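Local coordinates for probable outer membrane protein (PDB 3DWO) that forms an outer-membrane beta barrel of the FadL family and probably carries long-chain fatty acids or similar hydrophobic compounds across the outer membrane, at residues G376-A381 / Q404-V409; T336-V341 / A358-P363. All blocks are in the same frame, centred on the assembly; numbering follows the deposited sequence.

Interaction 1: G376-A381 / Q404-V409. With C8E ((hydroxyethyloxy)tri(ethyloxy)octane), chain F; C8E ((hydroxyethyloxy)tri(ethyloxy)octane), chain E.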
ATOM      1  N   GLY A 376      -2.681  -2.799 -11.472  1.00 28.79           N
ATOM      2  CA  GLY A 376      -2.617  -4.033 -12.226  1.00 28.60           C
ATOM      3  C   GLY A 376      -1.217  -4.576 -12.068  1.00 28.97           C
ATOM      4  O   GLY A 376      -0.402  -3.990 -11.342  1.00 27.00           O
ATOM      5  N   ASP A 377      -0.928  -5.694 -12.724  1.00 28.16           N
ATOM      6  CA  ASP A 377       0.399  -6.283 -12.632  1.00 30.29           C
ATOM      7  C   ASP A 377       1.430  -5.225 -13.020  1.00 30.75           C
ATOM      8  O   ASP A 377       1.169  -4.399 -13.892  1.00 29.57           O
ATOM      9  CB  ASP A 377       0.503  -7.493 -13.563  1.00 32.03           C
ATOM     10  CG  ASP A 377      -0.416  -8.628 -13.148  1.00 33.11           C
ATOM     11  OD1 ASP A 377      -0.854  -8.640 -11.978  1.00 34.63           O
ATOM     12  OD2 ASP A 377      -0.686  -9.518 -13.983  1.00 35.33           O
ATOM     13  N   ARG A 378       2.589  -5.234 -12.364  1.00 30.25           N
ATOM     14  CA  ARG A 378       3.628  -4.256 -12.678  1.00 31.05           C
ATOM     15  C   ARG A 378       4.945  -4.909 -13.062  1.00 31.88           C
ATOM     16  O   ARG A 378       5.258  -6.022 -12.636  1.00 29.91           O
ATOM     17  CB  ARG A 378       3.940  -3.337 -11.486  1.00 32.01           C
ATOM     18  CG  ARG A 378       2.771  -2.693 -10.770  1.00 32.03           C
ATOM     19  CD  ARG A 378       2.198  -3.611  -9.709  1.00 33.22           C
ATOM     20  NE  ARG A 378       1.312  -2.886  -8.802  1.00 35.80           N
ATOM     21  CZ  ARG A 378       1.735  -2.045  -7.864  1.00 37.17           C
ATOM     22  NH1 ARG A 378       3.032  -1.825  -7.702  1.00 39.16           N
ATOM     23  NH2 ARG A 378       0.862  -1.416  -7.089  1.00 37.56           N
ATOM     24  N   TYR A 379       5.712  -4.199 -13.881  1.00 32.92           N
ATOM     25  CA  TYR A 379       7.040  -4.642 -14.265  1.00 34.18           C
ATOM     26  C   TYR A 379       7.935  -3.565 -13.660  1.00 33.80           C
ATOM     27  O   TYR A 379       7.692  -2.374 -13.856  1.00 32.77           O
ATOM     28  CB  TYR A 379       7.226  -4.655 -15.784  1.00 37.45           C
ATOM     29  CG  TYR A 379       6.912  -5.972 -16.456  1.00 40.41           C
ATOM     30  CD1 TYR A 379       7.255  -7.185 -15.860  1.00 42.69           C
ATOM     31  CD2 TYR A 379       6.312  -6.003 -17.712  1.00 42.93           C
ATOM     32  CE1 TYR A 379       7.006  -8.395 -16.499  1.00 44.49           C
ATOM     33  CE2 TYR A 379       6.060  -7.205 -18.363  1.00 44.34           C
ATOM     34  CZ  TYR A 379       6.408  -8.395 -17.752  1.00 45.47           C
ATOM     35  OH  TYR A 379       6.147  -9.583 -18.397  1.00 47.84           O
ATOM     36  N   PHE A 380       8.947  -3.974 -12.909  1.00 32.75           N
ATOM     37  CA  PHE A 380       9.861  -3.020 -12.294  1.00 32.00           C
ATOM     38  C   PHE A 380      11.216  -3.068 -12.995  1.00 32.29           C
ATOM     39  O   PHE A 380      11.760  -4.150 -13.237  1.00 32.68           O
ATOM     40  CB  PHE A 380      10.250  -3.262 -10.805  1.00 32.05           C
ATOM     41  CG  PHE A 380       9.230  -2.952  -9.839  1.00 33.87           C
ATOM     42  CD1 PHE A 380       9.541  -2.185  -8.720  1.00 33.72           C
ATOM     43  CD2 PHE A 380       7.956  -3.505  -9.937  1.00 33.38           C
ATOM     44  CE1 PHE A 380       8.597  -1.970  -7.712  1.00 33.73           C
ATOM     45  CE2 PHE A 380       7.006  -3.296  -8.934  1.00 34.56           C
ATOM     46  CZ  PHE A 380       7.329  -2.526  -7.818  1.00 32.18           C
ATOM     47  N   ALA A 381      11.745  -1.896 -13.331  1.00 29.51           N
ATOM     48  CA  ALA A 381      13.050  -1.782 -13.979  1.00 29.51           C
ATOM     49  C   ALA A 381      13.882  -0.815 -13.139  1.00 28.49           C
ATOM     50  O   ALA A 381      13.517   0.353 -12.995  1.00 27.24           O
ATOM     51  CB  ALA A 381      12.892  -1.248 -15.404  1.00 27.85           C
ATOM     52  N   GLN A 404       8.191   1.844 -12.727  1.00 28.65           N
ATOM     53  CA  GLN A 404       7.206   0.785 -12.611  1.00 29.93           C
ATOM     54  C   GLN A 404       6.200   0.919 -13.742  1.00 31.26           C
ATOM     55  O   GLN A 404       5.482   1.921 -13.835  1.00 30.59           O
ATOM     56  CB  GLN A 404       6.474   0.857 -11.268  1.00 29.54           C
ATOM     57  CG  GLN A 404       7.356   0.682 -10.031  1.00 31.04           C
ATOM     58  CD  GLN A 404       8.165   1.923  -9.693  1.00 33.86           C
ATOM     59  OE1 GLN A 404       7.624   3.028  -9.626  1.00 35.83           O
ATOM     60  NE2 GLN A 404       9.466   1.746  -9.471  1.00 32.47           N
ATOM     61  N   PHE A 405       6.167  -0.086 -14.611  1.00 30.03           N
ATOM     62  CA  PHE A 405       5.235  -0.098 -15.725  1.00 31.58           C
ATOM     63  C   PHE A 405       4.033  -0.917 -15.284  1.00 31.32           C
ATOM     64  O   PHE A 405       4.141  -2.123 -15.070  1.00 32.29           O
ATOM     65  CB  PHE A 405       5.862  -0.741 -16.967  1.00 30.49           C
ATOM     66  CG  PHE A 405       7.139  -0.089 -17.414  1.00 32.15           C
ATOM     67  CD1 PHE A 405       8.365  -0.486 -16.880  1.00 33.02           C
ATOM     68  CD2 PHE A 405       7.120   0.927 -18.369  1.00 31.99           C
ATOM     69  CE1 PHE A 405       9.555   0.120 -17.292  1.00 32.97           C
ATOM     70  CE2 PHE A 405       8.300   1.539 -18.787  1.00 31.69           C
ATOM     71  CZ  PHE A 405       9.519   1.136 -18.249  1.00 32.83           C
ATOM     72  N   VAL A 406       2.893  -0.252 -15.145  1.00 32.05           N
ATOM     73  CA  VAL A 406       1.663  -0.903 -14.716  1.00 31.89           C
ATOM     74  C   VAL A 406       0.775  -1.104 -15.928  1.00 32.67           C
ATOM     75  O   VAL A 406       0.609  -0.195 -16.734  1.00 33.16           O
ATOM     76  CB  VAL A 406       0.906  -0.029 -13.692  1.00 32.18           C
ATOM     77  CG1 VAL A 406      -0.281  -0.790 -13.123  1.00 29.67           C
ATOM     78  CG2 VAL A 406       1.855   0.405 -12.584  1.00 31.98           C
ATOM     79  N   LYS A 407       0.209  -2.294 -16.075  1.00 34.07           N
ATOM     80  CA  LYS A 407      -0.652  -2.531 -17.220  1.00 35.49           C
ATOM     81  C   LYS A 407      -1.971  -1.791 -17.035  1.00 33.55           C
ATOM     82  O   LYS A 407      -2.446  -1.602 -15.914  1.00 33.19           O
ATOM     83  CB  LYS A 407      -0.923  -4.026 -17.409  1.00 39.07           C
ATOM     84  CG  LYS A 407      -1.711  -4.667 -16.290  1.00 44.84           C
ATOM     85  CD  LYS A 407      -2.635  -5.762 -16.831  1.00 49.94           C
ATOM     86  CE  LYS A 407      -1.870  -6.842 -17.588  1.00 52.40           C
ATOM     87  NZ  LYS A 407      -2.791  -7.876 -18.147  1.00 55.50           N
ATOM     88  N   GLU A 408      -2.543  -1.357 -18.148  1.00 31.29           N
ATOM     89  CA  GLU A 408      -3.815  -0.656 -18.138  1.00 32.22           C
ATOM     90  C   GLU A 408      -4.875  -1.673 -17.714  1.00 31.08           C
ATOM     91  O   GLU A 408      -4.953  -2.770 -18.276  1.00 30.12           O
ATOM     92  CB  GLU A 408      -4.104  -0.124 -19.540  1.00 34.48           C
ATOM     93  CG  GLU A 408      -5.406   0.627 -19.685  1.00 41.83           C
ATOM     94  CD  GLU A 408      -5.599   1.142 -21.093  1.00 44.62           C
ATOM     95  OE1 GLU A 408      -4.799   1.997 -21.530  1.00 47.61           O
ATOM     96  OE2 GLU A 408      -6.541   0.684 -21.768  1.00 47.16           O
ATOM     97  N   VAL A 409      -5.678  -1.321 -16.716  1.00 28.58           N
ATOM     98  CA  VAL A 409      -6.706  -2.232 -16.232  1.00 26.34           C
ATOM     99  C   VAL A 409      -8.108  -1.679 -16.349  1.00 25.10           C
ATOM    100  O   VAL A 409      -8.315  -0.468 -16.372  1.00 25.77           O
ATOM    101  CB  VAL A 409      -6.483  -2.612 -14.750  1.00 27.12           C
ATOM    102  CG1 VAL A 409      -5.382  -3.654 -14.638  1.00 26.56           C
ATOM    103  CG2 VAL A 409      -6.128  -1.357 -13.944  1.00 27.20           C
TER
HETATM  104  C2  C8E F 456       7.712  -2.391 -20.369  1.00 57.23           C
HETATM  105  C3  C8E F 456       6.674  -3.115 -21.104  1.00 57.43           C
HETATM  106  C4  C8E F 456       5.397  -2.486 -20.787  1.00 57.65           C
HETATM  107  C5  C8E F 456       4.410  -3.545 -20.404  1.00 57.61           C
HETATM  108  C6  C8E F 456       3.396  -3.033 -19.481  1.00 56.39           C
HETATM  109  C7  C8E F 456       3.859  -3.604 -18.219  1.00 56.61           C
HETATM  110  C8  C8E F 456       2.724  -4.172 -17.446  1.00 56.02           C
HETATM  111  O9  C8E F 456       2.719  -5.406 -16.735  1.00 56.04           O
HETATM  112  C10 C8E F 456       2.940  -6.607 -17.453  1.00 56.39           C
HETATM  113  C11 C8E F 456       2.897  -7.718 -16.444  1.00 55.11           C
HETATM  114  C1  C8E E 455       1.702   8.868   1.913  1.00 56.73           C
HETATM  115  C2  C8E E 455       1.339   8.036   0.774  1.00 55.98           C
HETATM  116  C3  C8E E 455       1.910   6.693   0.803  1.00 56.21           C
HETATM  117  C4  C8E E 455       3.101   6.705  -0.029  1.00 56.05           C
HETATM  118  C5  C8E E 455       3.098   5.499  -0.881  1.00 57.13           C
HETATM  119  C6  C8E E 455       4.433   5.239  -1.370  1.00 57.82           C
HETATM  120  C7  C8E E 455       4.146   4.213  -2.351  1.00 57.67           C
HETATM  121  C8  C8E E 455       4.926   4.509  -3.559  1.00 59.25           C
HETATM  122  O9  C8E E 455       5.294   3.607  -4.580  1.00 60.92           O
HETATM  123  C10 C8E E 455       6.092   2.483  -4.272  1.00 60.89           C
HETATM  124  C11 C8E E 455       6.260   1.774  -5.580  1.00 62.22           C
HETATM  125  O12 C8E E 455       4.981   1.441  -6.156  1.00 62.26           O
HETATM  126  C13 C8E E 455       5.011   1.069  -7.563  1.00 62.83           C
HETATM  127  C14 C8E E 455       3.868   1.302  -8.601  1.00 62.71           C
HETATM  128  O15 C8E E 455       3.100   2.494  -8.932  1.00 63.27           O
HETATM  129  C16 C8E E 455       1.912   2.585  -8.118  1.00 63.68           C
HETATM  130  C17 C8E E 455       0.672   1.904  -8.719  1.00 64.61           C
HETATM  131  O18 C8E E 455      -0.441   2.637  -9.267  1.00 64.80           O
HETATM  132  C19 C8E E 455      -1.461   2.924  -8.269  1.00 65.14           C
HETATM  133  C20 C8E E 455      -2.906   2.308  -8.300  1.00 64.97           C
HETATM  134  O21 C8E E 455      -3.223   1.261  -7.379  1.00 64.70           O
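F405, Q404 and G376 lose the most surface where strands 378-388 and 395-411 of the FadL-type barrel pair antiparallel. F405 and Y379 form a hydrogen-bonded pair, each amide reaching the other's carbonyl oxygen in its plane (Y379 N to F405 O and F405 N to Y379 O, both 2.9 Å). The F405 ring takes A381 CB at its edge, while C2 of one detergent molecule lies over a face; the same detergent runs on across a face of the Y379 ring. On the opposite face Q404, with CG anti to its carbonyl carbon (chi1 -62°), lays CG 3.7 Å above the centre of the F380 ring in a CH-pi contact. A second detergent touches Q404 CG and spans the guanidinium of R378, which forms a salt bridge with D375. Where the regular ladder breaks off, K407 N gives a nearly straight bond (167°) to D377 O. G376 packs its CA against V409 CG1 at 3.7 Å. Three backbone bonds pair the polar edges; the face of Y379 and F405 meets detergent, consistent with the lipid-facing side, and that of R378, F380 and Q404 mixes charged, polar and apolar groups, consistent with the barrel interior.

Interaction 2: T336-V341 / A358-P363. With C8E ((hydroxyethyloxy)tri(ethyloxy)octane), chain K.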
ATOM      1  N   THR A 336      -0.776 -13.159  -3.979  1.00 24.87           N
ATOM      2  CA  THR A 336       0.065 -12.723  -5.076  1.00 26.75           C
ATOM      3  C   THR A 336       1.528 -13.176  -5.031  1.00 27.75           C
ATOM      4  O   THR A 336       2.027 -13.624  -3.997  1.00 26.92           O
ATOM      5  CB  THR A 336       0.028 -11.194  -5.146  1.00 25.89           C
ATOM      6  OG1 THR A 336       0.578 -10.757  -6.390  1.00 35.56           O
ATOM      7  CG2 THR A 336       0.833 -10.602  -4.009  1.00 22.84           C
ATOM      8  N   TRP A 337       2.201 -13.050  -6.172  1.00 27.50           N
ATOM      9  CA  TRP A 337       3.609 -13.408  -6.299  1.00 27.55           C
ATOM     10  C   TRP A 337       4.360 -12.215  -6.863  1.00 27.69           C
ATOM     11  O   TRP A 337       3.811 -11.433  -7.634  1.00 26.48           O
ATOM     12  CB  TRP A 337       3.814 -14.591  -7.261  1.00 28.15           C
ATOM     13  CG  TRP A 337       3.512 -15.945  -6.690  1.00 29.18           C
ATOM     14  CD1 TRP A 337       2.364 -16.666  -6.848  1.00 32.75           C
ATOM     15  CD2 TRP A 337       4.369 -16.734  -5.857  1.00 29.52           C
ATOM     16  NE1 TRP A 337       2.451 -17.856  -6.164  1.00 32.75           N
ATOM     17  CE2 TRP A 337       3.672 -17.923  -5.547  1.00 31.92           C
ATOM     18  CE3 TRP A 337       5.659 -16.551  -5.340  1.00 30.19           C
ATOM     19  CZ2 TRP A 337       4.221 -18.924  -4.742  1.00 31.89           C
ATOM     20  CZ3 TRP A 337       6.204 -17.543  -4.539  1.00 30.04           C
ATOM     21  CH2 TRP A 337       5.485 -18.717  -4.247  1.00 32.05           C
ATOM     22  N   THR A 338       5.618 -12.080  -6.470  1.00 27.71           N
ATOM     23  CA  THR A 338       6.462 -11.013  -6.972  1.00 30.94           C
ATOM     24  C   THR A 338       7.851 -11.626  -7.151  1.00 31.88           C
ATOM     25  O   THR A 338       8.482 -12.073  -6.193  1.00 33.31           O
ATOM     26  CB  THR A 338       6.470  -9.785  -6.001  1.00 31.97           C
ATOM     27  OG1 THR A 338       7.516  -8.873  -6.367  1.00 33.65           O
ATOM     28  CG2 THR A 338       6.649 -10.227  -4.583  1.00 34.78           C
ATOM     29  N   LEU A 339       8.300 -11.684  -8.401  1.00 32.07           N
ATOM     30  CA  LEU A 339       9.593 -12.267  -8.723  1.00 31.48           C
ATOM     31  C   LEU A 339      10.554 -11.184  -9.188  1.00 30.57           C
ATOM     32  O   LEU A 339      10.187 -10.305  -9.967  1.00 29.34           O
ATOM     33  CB  LEU A 339       9.429 -13.321  -9.820  1.00 33.01           C
ATOM     34  CG  LEU A 339       8.232 -14.262  -9.661  1.00 35.24           C
ATOM     35  CD1 LEU A 339       8.098 -15.132 -10.901  1.00 36.19           C
ATOM     36  CD2 LEU A 339       8.403 -15.113  -8.418  1.00 36.72           C
ATOM     37  N   ALA A 340      11.788 -11.252  -8.704  1.00 28.34           N
ATOM     38  CA  ALA A 340      12.793 -10.268  -9.066  1.00 27.96           C
ATOM     39  C   ALA A 340      14.142 -10.927  -9.298  1.00 28.40           C
ATOM     40  O   ALA A 340      14.457 -11.965  -8.716  1.00 26.73           O
ATOM     41  CB  ALA A 340      12.915  -9.220  -7.967  1.00 24.46           C
ATOM     42  N   VAL A 341      14.937 -10.318 -10.163  1.00 29.39           N
ATOM     43  CA  VAL A 341      16.262 -10.822 -10.449  1.00 30.37           C
ATOM     44  C   VAL A 341      17.117  -9.614 -10.766  1.00 31.23           C
ATOM     45  O   VAL A 341      16.692  -8.713 -11.486  1.00 31.43           O
ATOM     46  CB  VAL A 341      16.257 -11.798 -11.644  1.00 31.55           C
ATOM     47  CG1 VAL A 341      15.674 -11.119 -12.877  1.00 31.52           C
ATOM     48  CG2 VAL A 341      17.675 -12.279 -11.915  1.00 31.29           C
ATOM     49  N   ALA A 358      11.718  -6.740 -11.985  1.00 25.82           N
ATOM     50  CA  ALA A 358      10.832  -7.570 -11.187  1.00 26.38           C
ATOM     51  C   ALA A 358       9.428  -7.619 -11.768  1.00 26.86           C
ATOM     52  O   ALA A 358       9.008  -6.727 -12.502  1.00 27.10           O
ATOM     53  CB  ALA A 358      10.791  -7.047  -9.741  1.00 21.80           C
ATOM     54  N   TYR A 359       8.716  -8.691 -11.455  1.00 28.60           N
ATOM     55  CA  TYR A 359       7.346  -8.857 -11.903  1.00 29.12           C
ATOM     56  C   TYR A 359       6.523  -8.900 -10.629  1.00 27.87           C
ATOM     57  O   TYR A 359       6.784  -9.710  -9.744  1.00 27.67           O
ATOM     58  CB  TYR A 359       7.185 -10.151 -12.695  1.00 31.21           C
ATOM     59  CG  TYR A 359       5.746 -10.573 -12.852  1.00 34.53           C
ATOM     60  CD1 TYR A 359       5.252 -11.686 -12.172  1.00 35.55           C
ATOM     61  CD2 TYR A 359       4.864  -9.838 -13.638  1.00 35.84           C
ATOM     62  CE1 TYR A 359       3.917 -12.056 -12.267  1.00 37.36           C
ATOM     63  CE2 TYR A 359       3.519 -10.201 -13.741  1.00 38.61           C
ATOM     64  CZ  TYR A 359       3.055 -11.309 -13.050  1.00 38.46           C
ATOM     65  OH  TYR A 359       1.727 -11.666 -13.123  1.00 42.43           O
ATOM     66  N   ASP A 360       5.533  -8.021 -10.538  1.00 28.68           N
ATOM     67  CA  ASP A 360       4.709  -7.926  -9.345  1.00 29.08           C
ATOM     68  C   ASP A 360       3.216  -8.000  -9.661  1.00 28.70           C
ATOM     69  O   ASP A 360       2.667  -7.104 -10.297  1.00 27.69           O
ATOM     70  CB  ASP A 360       5.052  -6.614  -8.638  1.00 31.28           C
ATOM     71  CG  ASP A 360       4.487  -6.531  -7.243  1.00 33.08           C
ATOM     72  OD1 ASP A 360       4.554  -7.534  -6.501  1.00 35.12           O
ATOM     73  OD2 ASP A 360       3.990  -5.446  -6.882  1.00 38.06           O
ATOM     74  N   GLN A 361       2.563  -9.071  -9.207  1.00 27.72           N
ATOM     75  CA  GLN A 361       1.135  -9.259  -9.455  1.00 26.98           C
ATOM     76  C   GLN A 361       0.260  -8.398  -8.562  1.00 25.56           C
ATOM     77  O   GLN A 361       0.529  -8.253  -7.374  1.00 24.31           O
ATOM     78  CB  GLN A 361       0.713 -10.707  -9.214  1.00 28.07           C
ATOM     79  CG  GLN A 361       1.311 -11.738 -10.119  1.00 30.80           C
ATOM     80  CD  GLN A 361       0.715 -13.100  -9.849  1.00 31.78           C
ATOM     81  OE1 GLN A 361       0.548 -13.495  -8.695  1.00 29.94           O
ATOM     82  NE2 GLN A 361       0.390 -13.829 -10.909  1.00 34.74           N
ATOM     83  N   THR A 362      -0.805  -7.853  -9.138  1.00 23.10           N
ATOM     84  CA  THR A 362      -1.734  -7.044  -8.371  1.00 21.64           C
ATOM     85  C   THR A 362      -2.714  -7.992  -7.694  1.00 20.90           C
ATOM     86  O   THR A 362      -3.090  -9.012  -8.270  1.00 20.20           O
ATOM     87  CB  THR A 362      -2.535  -6.098  -9.273  1.00 22.87           C
ATOM     88  OG1 THR A 362      -3.448  -5.341  -8.469  1.00 22.44           O
ATOM     89  CG2 THR A 362      -3.327  -6.894 -10.319  1.00 20.11           C
ATOM     90  N   PRO A 363      -3.118  -7.685  -6.451  1.00 19.47           N
ATOM     91  CA  PRO A 363      -4.067  -8.536  -5.725  1.00 19.00           C
ATOM     92  C   PRO A 363      -5.513  -8.178  -6.076  1.00 20.52           C
ATOM     93  O   PRO A 363      -6.452  -8.877  -5.689  1.00 20.74           O
ATOM     94  CB  PRO A 363      -3.737  -8.246  -4.264  1.00 16.58           C
ATOM     95  CG  PRO A 363      -3.381  -6.795  -4.308  1.00 17.94           C
ATOM     96  CD  PRO A 363      -2.494  -6.706  -5.539  1.00 19.22           C
TER
HETATM   97  C1  C8E K 461       2.936 -16.482 -12.119  1.00 62.20           C
HETATM   98  C2  C8E K 461       4.044 -16.847 -11.246  1.00 62.78           C
HETATM   99  C3  C8E K 461       3.946 -18.185 -10.663  1.00 63.30           C
HETATM  100  C4  C8E K 461       4.686 -18.161  -9.414  1.00 63.73           C
HETATM  101  C5  C8E K 461       5.573 -19.348  -9.345  1.00 63.78           C
HETATM  102  C6  C8E K 461       6.907 -18.951  -8.929  1.00 63.69           C
HETATM  103  C7  C8E K 461       7.144 -19.925  -7.878  1.00 64.07           C
HETATM  104  C8  C8E K 461       8.433 -19.624  -7.232  1.00 63.28           C
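A side-chain amide takes over a backbone role at the end of this strand pair: Q361 OE1 receives the amide of W337 at 3.0 Å. The bond is bent (138° at the hydrogen), and the donor stands above the amide plane. Q361, its chain extended beyond CG, lies alongside W337 with the planes 58° apart and puts OE1 at the edge of the indole. The backbone N-H of Q361 meets W337 O almost straight (170°), so that residue grips both polar backbone atoms of W337; NE2 adds a weak bond to Y359 OH. Further along the hairpin of strands 336-346 and 351-360, L339 and Y359 form the hydrogen-bonded pair, with Y359 N 2.6 Å from L339 O. Their side chains share a face, and C4 of a detergent tail lies 3.6 Å above the W337 ring plane. The other face carries T338 beside D360, with D360 OD1 3.0 Å from T338 CB, and A340 CB against A358 CB at 3.5 Å. The small side chains are compatible with the short 4.0 Å between A340 CA and A358 CA. Q361 thus extends the polar pairing beyond the regular strand, while the indole offers detergent an apolar surface, as expected of a wall facing lipid.

Overall arrangement
Both contacts join neighbouring strands of one barrel wall, and their centres lie 10 Å apart. Interaction 2 closes before interaction 1 opens, and strands 351-360 and 378-388 stand side by side: F380 N reaches A358 O and R378 N reaches D360 O, each at 2.8 Å. Both are partly buried, but among the residues that touch, only interaction 1 has exposed ones. Each adds one backbone bond beyond the ladder (K407 N to D377 O; Q361 N to W337 O), but interaction 2 adds a side-chain acceptor, Q361 OE1. Detergent borders both faces of interaction 1. D377 ties the two together, its OD1 accepting a hydrogen bond from T362 N.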